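Local coordinates for protein ApRick protease (Rickettsia conorii, PDB 5C9F) that probably acts as a retropepsin-like aspartic endopeptidase, the chain being the protease domain of a longer protein with a predicted transmembrane part, at residues K74-T79 / G94-G99; A44-D49 / G99-S104. All coordinates share one frame; numbering follows the deposited sequence.

In the fold
Both contacts lie within the gag-type aspartyl protease region, on the same side of the chain's centre, with their centres about 9 Å apart. Along the chain, interaction 1 (74-79 with 94-99) is nested inside the loop closed by interaction 2 (44-49 with 99-104), and the two share Gly-99. They are joined because strands 88-97 and 43-45 run parallel in one mixed sheet, through a probable hydrogen bond between Leu-45 N and His-95 O. Interaction 1 is sheet pairing that zips a beta hairpin, while interaction 2 holds the loop after the hairpin against the end of strand 43-45 and the start of helix 47-52, within one retropepsin-like domain.

Interaction 1 (K74-T79 / G94-G99); sequences KAAPIT and GHVGLG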
# COMPACT_ATOMS: atom_id res chain seq x y z
N LYS A 74 -8.74 -37.36 -18.16
CA LYS A 74 -10.10 -36.78 -18.07
C LYS A 74 -10.27 -35.97 -16.77
O LYS A 74 -9.75 -36.33 -15.71
CB LYS A 74 -11.17 -37.90 -18.18
CG LYS A 74 -11.15 -38.60 -19.52
CD LYS A 74 -11.46 -37.63 -20.64
CE LYS A 74 -12.84 -37.07 -20.60
NZ LYS A 74 -13.93 -38.06 -20.44
N ALA A 75 -11.03 -34.89 -16.86
CA ALA A 75 -11.37 -34.06 -15.71
C ALA A 75 -12.77 -33.42 -15.80
O ALA A 75 -13.30 -33.19 -16.90
CB ALA A 75 -10.28 -33.00 -15.49
N ALA A 76 -13.34 -33.13 -14.64
CA ALA A 76 -14.60 -32.40 -14.53
C ALA A 76 -14.28 -30.97 -14.16
O ALA A 76 -13.58 -30.71 -13.17
CB ALA A 76 -15.51 -33.01 -13.47
N PRO A 77 -14.78 -30.01 -14.95
CA PRO A 77 -14.58 -28.61 -14.60
C PRO A 77 -15.43 -28.21 -13.42
O PRO A 77 -16.53 -28.70 -13.31
CB PRO A 77 -15.03 -27.87 -15.88
CG PRO A 77 -15.93 -28.81 -16.57
CD PRO A 77 -15.44 -30.18 -16.25
N ILE A 78 -14.90 -27.35 -12.55
CA ILE A 78 -15.63 -26.81 -11.42
C ILE A 78 -15.30 -25.35 -11.29
O ILE A 78 -14.33 -24.87 -11.86
CB ILE A 78 -15.28 -27.54 -10.11
CG1 ILE A 78 -13.76 -27.50 -9.86
CG2 ILE A 78 -15.78 -29.01 -10.15
CD1 ILE A 78 -13.35 -27.97 -8.51
N THR A 79 -16.09 -24.66 -10.48
CA THR A 79 -15.82 -23.28 -10.08
C THR A 79 -15.80 -23.17 -8.56
O THR A 79 -16.64 -23.70 -7.90
CB THR A 79 -16.88 -22.34 -10.65
OG1 THR A 79 -16.85 -22.45 -12.08
CG2 THR A 79 -16.60 -20.91 -10.24
N GLY A 94 -11.42 -24.38 -11.77
CA GLY A 94 -10.63 -25.56 -11.45
C GLY A 94 -11.19 -26.77 -12.14
O GLY A 94 -12.14 -26.69 -12.92
N HIS A 95 -10.58 -27.90 -11.89
CA HIS A 95 -11.11 -29.13 -12.38
C HIS A 95 -10.66 -30.23 -11.45
O HIS A 95 -9.73 -30.07 -10.67
CB HIS A 95 -10.60 -29.44 -13.79
CG HIS A 95 -9.11 -29.64 -13.86
ND1 HIS A 95 -8.26 -28.62 -14.17
CD2 HIS A 95 -8.33 -30.74 -13.69
CE1 HIS A 95 -7.01 -29.07 -14.20
NE2 HIS A 95 -7.03 -30.36 -13.91
N VAL A 96 -11.39 -31.33 -11.48
CA VAL A 96 -11.00 -32.53 -10.71
C VAL A 96 -10.76 -33.71 -11.61
O VAL A 96 -11.60 -34.04 -12.46
CB VAL A 96 -11.94 -32.81 -9.52
CG1 VAL A 96 -13.30 -32.21 -9.67
CG2 VAL A 96 -11.96 -34.26 -9.15
N GLY A 97 -9.60 -34.32 -11.43
CA GLY A 97 -9.20 -35.47 -12.19
C GLY A 97 -9.83 -36.76 -11.61
O GLY A 97 -10.58 -36.72 -10.64
N LEU A 98 -9.52 -37.89 -12.23
CA LEU A 98 -10.05 -39.22 -11.84
C LEU A 98 -9.11 -39.93 -10.91
O LEU A 98 -9.45 -40.95 -10.33
CB LEU A 98 -10.32 -40.08 -13.07
CG LEU A 98 -11.57 -39.72 -13.89
CD1 LEU A 98 -11.72 -40.59 -15.14
CD2 LEU A 98 -12.81 -39.87 -13.00
N GLY A 99 -7.90 -39.41 -10.76
CA GLY A 99 -7.03 -40.00 -9.78
C GLY A 99 -5.55 -39.87 -10.01
O GLY A 99 -4.74 -40.34 -9.19
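The imidazole of His-95 meets the methyl of Ala-75, which approaches the ring obliquely, with CB 3.5 Å from CD2. Tyr-66 of strand 64-68 stacks on the same ring, ND1 is hydrogen-bonded to Asp-42 OD2, and Ala-44 packs near NE2, giving the ring one hydrogen bond, one stacked ring and two methyl contacts. The side chain lies on the face of the sheet that also carries Ala-75 and Pro-77. The puckered ring of Pro-77 is more exposed, resting on Thr-63 and Arg-64. Proline costs this ladder no bond, because Pro-77 and His-95 form a non-hydrogen-bonded pair.

The neighbouring pairs provide the bonds. Ala-76 N reaches Val-96 O at 2.9 Å, and Val-96 N returns to Ala-76 O at 2.8 Å. Ile-78 N to Gly-94 O (2.9 Å) is nearly straight at 174°, although the donor stands 48° above the carbonyl plane; Gly-94 N closes the ring to Ile-78 O. On the other face, Ile-78 CG2 touches Val-96 CG1 at 4.1 Å, the two side chains crossing at about a right angle, while Ile-78 CG1 packs against the Gly-94 carbonyl. The short strand segments run at 147° to each other (180° would be exactly antiparallel), the geometry of a twisted antiparallel beta hairpin, here strands 71-84 and 88-97 of a retropepsin-like fold.

Interaction 2 (A44-D49 / G99-S104); sequences ALTKED and GDLDIS
Ser-104 and Asp-49 form the tight end of this contact: the serine hydroxyl donates to OD2 on its anti lone pair, with OG 2.6 Å from OD2. The same OG accepts from Thr-46 N at 3.0 Å along a nearly straight bond (164°), so this buried hydroxyl has both a donor and an acceptor partner. A water donates to the same Asp-49 OD2 and accepts from Ser-104 N. Thr-46 is the N-cap of helix 47-52, its OG1 taking the N-H of Asp-49 (3.0 Å between OG1 and N). Its hydroxyl lies between the backbone N and the carbonyl carbon (chi1 63°), while CG2 is turned onto the other segment, 3.2 Å from Leu-101 O. A methyl of Leu-101 adds apolar packing, CD2 being 3.9 Å from Ala-44 CB.

Toward Gly-99 the fit loosens. Another water bridges Lys-47 N and Leu-101 O, and the exposed Lys-47 NZ lies 3.9 Å from Gly-99 CA and is hydrogen-bonded to Leu-98 O, just before the segment.

Ser-104 bonds by its backbone to Met-35 of strand 30-36, which runs parallel to strand 104-106, and Ala-44 bonds to Leu-105, while Leu-45 bonds to His-95 of strand 88-97 and helix 47-52 begins directly after Thr-46.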
# COMPACT_ATOMS: atom_id res chain seq x y z
N ALA A 44 -6.01 -27.54 -10.15
CA ALA A 44 -6.28 -28.98 -10.24
C ALA A 44 -6.48 -29.56 -8.85
O ALA A 44 -5.58 -29.54 -8.03
CB ALA A 44 -5.12 -29.67 -10.95
N LEU A 45 -7.67 -30.03 -8.55
CA LEU A 45 -7.96 -30.57 -7.24
C LEU A 45 -7.87 -32.10 -7.25
O LEU A 45 -8.39 -32.75 -8.15
CB LEU A 45 -9.38 -30.19 -6.80
CG LEU A 45 -9.80 -28.86 -6.28
CD1 LEU A 45 -11.23 -28.99 -5.77
CD2 LEU A 45 -8.87 -28.42 -5.15
N THR A 46 -7.30 -32.66 -6.20
CA THR A 46 -7.36 -34.09 -6.04
C THR A 46 -8.80 -34.47 -5.81
O THR A 46 -9.62 -33.69 -5.33
CB THR A 46 -6.52 -34.60 -4.83
OG1 THR A 46 -7.05 -34.05 -3.61
CG2 THR A 46 -5.07 -34.18 -4.97
N LYS A 47 -9.11 -35.72 -6.11
CA LYS A 47 -10.44 -36.25 -5.75
C LYS A 47 -10.74 -36.09 -4.26
O LYS A 47 -11.89 -35.67 -3.84
CB LYS A 47 -10.55 -37.76 -6.16
CG LYS A 47 -10.55 -38.00 -7.65
CD LYS A 47 -11.10 -39.41 -7.99
CE LYS A 47 -10.42 -40.57 -7.20
NZ LYS A 47 -10.04 -41.78 -8.02
N GLU A 48 -9.77 -36.37 -3.40
CA GLU A 48 -10.01 -36.23 -1.96
C GLU A 48 -10.31 -34.75 -1.54
O GLU A 48 -11.20 -34.50 -0.73
CB GLU A 48 -8.85 -36.80 -1.17
CG GLU A 48 -8.88 -36.53 0.32
CD GLU A 48 -7.65 -37.09 1.06
OE1 GLU A 48 -7.01 -36.33 1.82
OE2 GLU A 48 -7.30 -38.29 0.91
N ASP A 49 -9.54 -33.78 -2.04
CA ASP A 49 -9.85 -32.35 -1.77
C ASP A 49 -11.22 -31.94 -2.33
O ASP A 49 -11.96 -31.20 -1.67
CB ASP A 49 -8.78 -31.43 -2.33
CG ASP A 49 -7.48 -31.49 -1.54
OD1 ASP A 49 -7.53 -31.87 -0.35
OD2 ASP A 49 -6.41 -31.11 -2.10
N GLY A 99 -7.90 -39.41 -10.76
CA GLY A 99 -7.03 -40.00 -9.78
C GLY A 99 -5.55 -39.87 -10.01
O GLY A 99 -4.74 -40.34 -9.19
N ASP A 100 -5.15 -39.20 -11.08
CA ASP A 100 -3.70 -39.09 -11.33
C ASP A 100 -2.96 -38.22 -10.31
O ASP A 100 -1.79 -38.04 -10.49
CB ASP A 100 -3.41 -38.59 -12.76
CG ASP A 100 -2.02 -39.04 -13.31
OD1 ASP A 100 -1.16 -39.68 -12.63
OD2 ASP A 100 -1.78 -38.72 -14.48
N LEU A 101 -3.59 -37.77 -9.21
CA LEU A 101 -3.08 -36.58 -8.50
C LEU A 101 -2.75 -36.70 -6.99
O LEU A 101 -3.62 -36.80 -6.12
CB LEU A 101 -4.00 -35.36 -8.76
CG LEU A 101 -3.39 -33.97 -8.70
CD1 LEU A 101 -2.36 -33.82 -9.81
CD2 LEU A 101 -4.48 -32.90 -8.80
N ASP A 102 -1.47 -36.56 -6.66
CA ASP A 102 -1.03 -36.61 -5.24
C ASP A 102 -1.36 -35.38 -4.40
O ASP A 102 -1.72 -35.48 -3.24
CB ASP A 102 0.50 -36.82 -5.17
CG ASP A 102 0.92 -37.61 -3.94
OD1 ASP A 102 0.40 -38.73 -3.75
OD2 ASP A 102 1.78 -37.13 -3.18
N ILE A 103 -1.25 -34.21 -5.01
CA ILE A 103 -1.57 -33.00 -4.28
C ILE A 103 -2.19 -31.99 -5.22
O ILE A 103 -1.83 -31.92 -6.43
CB ILE A 103 -0.30 -32.43 -3.61
CG1 ILE A 103 -0.68 -31.31 -2.68
CG2 ILE A 103 0.66 -31.95 -4.66
CD1 ILE A 103 0.38 -30.96 -1.67
N SER A 104 -3.13 -31.21 -4.71
CA SER A 104 -3.78 -30.25 -5.53
C SER A 104 -2.81 -29.21 -6.02
O SER A 104 -1.83 -28.91 -5.32
CB SER A 104 -4.92 -29.60 -4.77
OG SER A 104 -5.91 -30.55 -4.56
O HOH W 1 -6.58 -37.63 -6.96
O HOH W 2 -3.99 -31.03 -1.70